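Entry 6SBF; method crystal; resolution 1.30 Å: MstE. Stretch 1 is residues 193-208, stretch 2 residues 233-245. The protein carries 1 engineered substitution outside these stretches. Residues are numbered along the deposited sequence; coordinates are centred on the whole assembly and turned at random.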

# COMPACT_ATOMS: atom_id res chain seq x y z
N LEU A 193 17.46 3.57 4.13
CA LEU A 193 16.96 2.48 3.26
C LEU A 193 17.39 2.65 1.79
O LEU A 193 17.17 1.77 0.98
CB LEU A 193 15.45 2.43 3.38
CG LEU A 193 14.97 1.97 4.75
CD1 LEU A 193 13.48 2.21 4.85
CD2 LEU A 193 15.24 0.50 4.97
N HIS A 194 18.00 3.78 1.42
CA HIS A 194 18.28 4.13 0.02
C HIS A 194 19.07 3.01 -0.72
O HIS A 194 18.71 2.66 -1.84
CB HIS A 194 19.01 5.48 -0.01
CG HIS A 194 19.57 5.81 -1.35
ND1 HIS A 194 20.80 5.33 -1.76
CD2 HIS A 194 19.02 6.49 -2.40
CE1 HIS A 194 21.03 5.76 -2.99
NE2 HIS A 194 19.93 6.46 -3.43
N ASP A 195 20.19 2.60 -0.18
CA ASP A 195 21.09 1.69 -0.91
C ASP A 195 20.35 0.37 -1.13
O ASP A 195 20.48 -0.22 -2.22
CB ASP A 195 22.42 1.55 -0.20
CG ASP A 195 23.30 2.79 -0.26
OD1 ASP A 195 22.90 3.81 -0.85
OD2 ASP A 195 24.39 2.69 0.29
N TYR A 196 19.64 -0.13 -0.13
CA TYR A 196 18.86 -1.39 -0.26
C TYR A 196 17.85 -1.22 -1.38
O TYR A 196 17.70 -2.12 -2.26
CB TYR A 196 18.17 -1.71 1.07
CG TYR A 196 17.21 -2.86 0.95
CD1 TYR A 196 17.63 -4.17 1.08
CD2 TYR A 196 15.88 -2.61 0.68
CE1 TYR A 196 16.73 -5.22 0.95
CE2 TYR A 196 15.00 -3.66 0.55
CZ TYR A 196 15.42 -4.98 0.65
OH TYR A 196 14.50 -5.99 0.51
N LEU A 197 17.14 -0.11 -1.41
CA LEU A 197 16.16 0.11 -2.49
C LEU A 197 16.88 0.18 -3.84
O LEU A 197 16.37 -0.39 -4.84
CB LEU A 197 15.33 1.35 -2.23
CG LEU A 197 14.42 1.22 -0.99
CD1 LEU A 197 13.71 2.51 -0.72
CD2 LEU A 197 13.38 0.12 -1.17
N ARG A 198 18.02 0.82 -3.94
CA ARG A 198 18.68 0.86 -5.25
C ARG A 198 19.13 -0.55 -5.70
O ARG A 198 18.93 -0.91 -6.90
CB ARG A 198 19.87 1.81 -5.23
CG ARG A 198 19.48 3.29 -5.26
CD ARG A 198 18.87 3.75 -6.59
NE ARG A 198 19.75 3.47 -7.70
CZ ARG A 198 20.87 4.05 -7.97
NH1 ARG A 198 21.64 3.50 -8.89
NH2 ARG A 198 21.23 5.16 -7.38
N VAL A 199 19.70 -1.35 -4.83
CA VAL A 199 20.30 -2.64 -5.27
C VAL A 199 19.23 -3.66 -5.59
O VAL A 199 19.51 -4.62 -6.32
CB VAL A 199 21.31 -3.15 -4.26
CG1 VAL A 199 22.45 -2.15 -4.08
CG2 VAL A 199 20.69 -3.67 -3.02
N THR A 200 18.01 -3.47 -5.10
CA THR A 200 16.91 -4.44 -5.33
C THR A 200 16.11 -4.19 -6.60
O THR A 200 15.26 -5.02 -6.97
CB THR A 200 15.99 -4.54 -4.13
OG1 THR A 200 15.51 -3.25 -3.75
CG2 THR A 200 16.66 -5.21 -2.95
N GLN A 201 16.37 -3.14 -7.34
CA GLN A 201 15.65 -2.89 -8.60
C GLN A 201 16.01 -4.03 -9.56
O GLN A 201 17.20 -4.36 -9.71
CB GLN A 201 16.04 -1.51 -9.20
CG GLN A 201 15.11 -1.06 -10.33
CD GLN A 201 15.42 0.35 -10.80
OE1 GLN A 201 16.52 0.84 -10.54
NE2 GLN A 201 14.47 0.94 -11.51
N THR A 202 15.04 -4.51 -10.29
CA THR A 202 15.30 -5.58 -11.28
C THR A 202 15.88 -4.99 -12.55
O THR A 202 15.76 -3.78 -12.79
CB THR A 202 14.03 -6.37 -11.66
OG1 THR A 202 13.19 -5.59 -12.55
CG2 THR A 202 13.31 -6.81 -10.41
N SER A 203 16.34 -5.88 -13.45
CA SER A 203 16.90 -5.42 -14.72
C SER A 203 15.81 -4.79 -15.60
O SER A 203 16.18 -4.03 -16.52
CB SER A 203 17.57 -6.60 -15.42
OG SER A 203 16.56 -7.54 -15.72
N GLN A 204 14.52 -5.07 -15.35
CA GLN A 204 13.41 -4.52 -16.15
C GLN A 204 12.95 -3.14 -15.61
O GLN A 204 12.10 -2.49 -16.26
CB GLN A 204 12.23 -5.47 -16.24
CG GLN A 204 12.60 -6.74 -16.99
CD GLN A 204 13.33 -7.73 -16.14
OE1 GLN A 204 13.30 -7.70 -14.91
NE2 GLN A 204 13.92 -8.71 -16.80
N GLY A 205 13.49 -2.70 -14.48
CA GLY A 205 13.14 -1.38 -13.92
C GLY A 205 12.16 -1.39 -12.79
O GLY A 205 11.97 -0.35 -12.14
N ASN A 206 11.54 -2.51 -12.53
CA ASN A 206 10.58 -2.62 -11.42
C ASN A 206 11.25 -3.15 -10.15
O ASN A 206 12.38 -3.59 -10.15
CB ASN A 206 9.39 -3.48 -11.82
CG ASN A 206 9.74 -4.96 -12.00
OD1 ASN A 206 10.53 -5.27 -12.89
ND2 ASN A 206 9.18 -5.81 -11.15
N TRP A 207 10.46 -3.16 -9.09
CA TRP A 207 10.76 -3.89 -7.86
C TRP A 207 9.67 -4.94 -7.68
O TRP A 207 8.58 -4.82 -8.27
CB TRP A 207 10.79 -2.93 -6.65
CG TRP A 207 12.03 -2.08 -6.59
CD1 TRP A 207 13.10 -2.31 -5.78
CD2 TRP A 207 12.30 -0.84 -7.28
NE1 TRP A 207 14.04 -1.34 -5.95
CE2 TRP A 207 13.57 -0.41 -6.85
CE3 TRP A 207 11.59 -0.06 -8.19
CZ2 TRP A 207 14.17 0.75 -7.34
CZ3 TRP A 207 12.16 1.12 -8.65
CH2 TRP A 207 13.44 1.50 -8.24
N GLU A 208 10.01 -5.92 -6.88
CA GLU A 208 9.10 -6.99 -6.47
C GLU A 208 8.94 -6.94 -4.95
O GLU A 208 9.93 -6.80 -4.24
CB GLU A 208 9.65 -8.35 -6.91
CG GLU A 208 9.90 -8.50 -8.40
CD GLU A 208 10.53 -9.83 -8.79
OE1 GLU A 208 11.03 -10.51 -7.90
OE2 GLU A 208 10.61 -10.09 -9.98
N ALA A 233 21.47 11.18 -8.70
CA ALA A 233 21.99 9.83 -8.97
C ALA A 233 20.83 8.84 -9.09
O ALA A 233 21.04 7.77 -9.67
CB ALA A 233 22.96 9.39 -7.90
N ASP A 234 19.68 9.12 -8.51
CA ASP A 234 18.53 8.20 -8.48
C ASP A 234 17.59 8.41 -9.66
O ASP A 234 16.73 7.58 -9.90
CB ASP A 234 17.79 8.32 -7.16
CG ASP A 234 18.68 7.94 -5.98
OD1 ASP A 234 19.53 7.03 -6.11
OD2 ASP A 234 18.48 8.48 -4.90
N GLN A 235 17.75 9.48 -10.43
CA GLN A 235 16.78 9.82 -11.48
C GLN A 235 16.77 8.76 -12.59
O GLN A 235 15.67 8.42 -13.05
CB GLN A 235 16.99 11.23 -12.04
CG GLN A 235 15.77 11.70 -12.81
CD GLN A 235 14.56 11.89 -11.91
OE1 GLN A 235 14.71 12.28 -10.76
NE2 GLN A 235 13.40 11.57 -12.45
N PRO A 236 17.92 8.20 -13.04
CA PRO A 236 17.83 7.15 -14.06
C PRO A 236 16.98 5.95 -13.61
O PRO A 236 16.19 5.44 -14.39
CB PRO A 236 19.31 6.77 -14.32
CG PRO A 236 20.11 7.96 -13.91
CD PRO A 236 19.31 8.59 -12.76
N SER A 237 17.12 5.57 -12.35
CA SER A 237 16.35 4.45 -11.78
C SER A 237 14.87 4.77 -11.79
O SER A 237 14.05 3.89 -12.11
CB SER A 237 16.86 4.07 -10.42
OG SER A 237 18.17 3.54 -10.49
N ILE A 238 14.52 6.01 -11.41
CA ILE A 238 13.11 6.44 -11.42
C ILE A 238 12.57 6.35 -12.84
O ILE A 238 11.47 5.84 -13.08
CB ILE A 238 12.96 7.84 -10.82
CG1 ILE A 238 13.35 7.86 -9.34
CG2 ILE A 238 11.56 8.36 -11.06
CD1 ILE A 238 13.67 9.23 -8.83
N GLU A 239 13.35 6.86 -13.81
CA GLU A 239 12.87 6.89 -15.20
C GLU A 239 12.69 5.46 -15.72
O GLU A 239 11.81 5.20 -16.51
CB GLU A 239 13.81 7.72 -16.09
CG GLU A 239 13.85 9.18 -15.72
CD GLU A 239 12.55 9.94 -15.78
OE1 GLU A 239 11.60 9.53 -16.49
OE2 GLU A 239 12.51 11.02 -15.13
N GLN A 240 13.59 4.56 -15.32
CA GLN A 240 13.44 3.15 -15.78
C GLN A 240 12.15 2.55 -15.19
O GLN A 240 11.45 1.80 -15.89
CB GLN A 240 14.61 2.26 -15.38
CG GLN A 240 14.61 1.05 -16.33
CD GLN A 240 15.54 -0.06 -15.92
OE1 GLN A 240 16.20 -0.02 -14.86
NE2 GLN A 240 15.59 -1.08 -16.79
N ALA A 241 11.84 2.87 -13.94
CA ALA A 241 10.60 2.41 -13.33
C ALA A 241 9.39 2.97 -14.06
O ALA A 241 8.38 2.28 -14.29
CB ALA A 241 10.63 2.73 -11.86
N VAL A 242 9.43 4.27 -14.38
CA VAL A 242 8.33 4.88 -15.16
C VAL A 242 8.18 4.18 -16.53
O VAL A 242 7.05 3.90 -16.94
CB VAL A 242 8.55 6.40 -15.32
CG1 VAL A 242 7.56 7.00 -16.29
CG2 VAL A 242 8.45 7.11 -13.97
N ALA A 243 9.28 3.90 -17.21
CA ALA A 243 9.22 3.19 -18.51
C ALA A 243 8.59 1.80 -18.31
O ALA A 243 7.81 1.38 -19.18
CB ALA A 243 10.61 3.07 -19.10
N TRP A 244 8.95 1.11 -17.23
CA TRP A 244 8.31 -0.19 -16.92
C TRP A 244 6.79 0.02 -16.74
O TRP A 244 5.98 -0.74 -17.27
CB TRP A 244 8.96 -0.84 -15.71
CG TRP A 244 8.22 -2.06 -15.21
CD1 TRP A 244 8.48 -3.35 -15.57
CD2 TRP A 244 7.20 -2.12 -14.21
NE1 TRP A 244 7.67 -4.20 -14.91
CE2 TRP A 244 6.87 -3.48 -14.07
CE3 TRP A 244 6.58 -1.16 -13.40
CZ2 TRP A 244 5.98 -3.93 -13.11
CZ3 TRP A 244 5.68 -1.60 -12.45
CH2 TRP A 244 5.36 -2.95 -12.36
N GLY A 245 6.39 1.04 -15.99
CA GLY A 245 4.96 1.33 -15.78
C GLY A 245 4.23 1.58 -17.08
O GLY A 245 3.09 1.16 -17.26
O HOH W 1 17.68 1.77 -13.56
O HOH W 2 17.61 -1.94 -13.65

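Contact begins at the helical end of stretch 1, where two basic side chains converge on one carboxylate. His194 NE2 lies 2.8 Å from Asp234 OD1 with an N-H...O angle of 160°, a well-formed hydrogen bond; OD1 sits at the ring edge, near its plane, as donation from an imidazole nitrogen requires. The second bond, from His194 NE2 to Asp234 OD2 at 2.9 Å, is weak, its angle falling to 128°. On its other side the ring is held within its own stretch, His194 ND1 donating to Asp195 OD1 at 2.7 Å and 157°, so both ring nitrogens act as donors.

One turn on, Arg198 NH2 reaches the same Asp234 OD1 at 2.8 Å and 151°, a salt bridge with the oxygen near the guanidinium plane. Arg198 gets there through a folded chain, with chi1 to chi3 all m. Its NH2 also lies 3.5 Å from Ala233 O, but the angle is too poor for a hydrogen bond.

Gln201 extends toward the second helix with chi1 and chi2 both t. Its NE2 donates to Ser237 O at 3.0 Å and 151°, an oxygen that also accepts the helical bond from Ala241 N at 3.0 Å. Gln201 NE2 also donates to Gly205 O at 2.9 Å and 175°, so one side chain ties the helix to the loop that packs against it.

That loop contains a type I turn from Thr202 to Gly205. Thr202 O joins Gln240 OE1 through water 2, which donates to each at 2.7 Å. The Gln240 amide is used at both ends, since its NE2 donates to Ser203 O at 3.0 Å and 143°.

At Gly205 the backbones come closest, its CA 4.6 Å from Ala241 CA. A CB here would lie 2.7 Å from Gln240 O, a clash, and at phi/psi 101/-11 it would also jam against the preceding carbonyl; both tests call for glycine. The close approach allows a CA-H...O contact, Ala241 CA to Gly205 O at 3.3 Å, with 128° at the hydrogen.

Asn206 then covers the Trp244 indole: its CB stands 3.5 Å from the five-membered ring centroid and 14° off the normal, a CH-pi contact over the face. Its OD1 accepts from Thr202 OG1 at 2.7 Å. Trp207 closes the contact edge-on, CZ3 lying 3.9 Å from Ala241 CB, while its NE1 donates to Leu197 O at 2.8 Å and 151°, tying the indole back to the stretch 1 helix, which Trp207 itself is not part of.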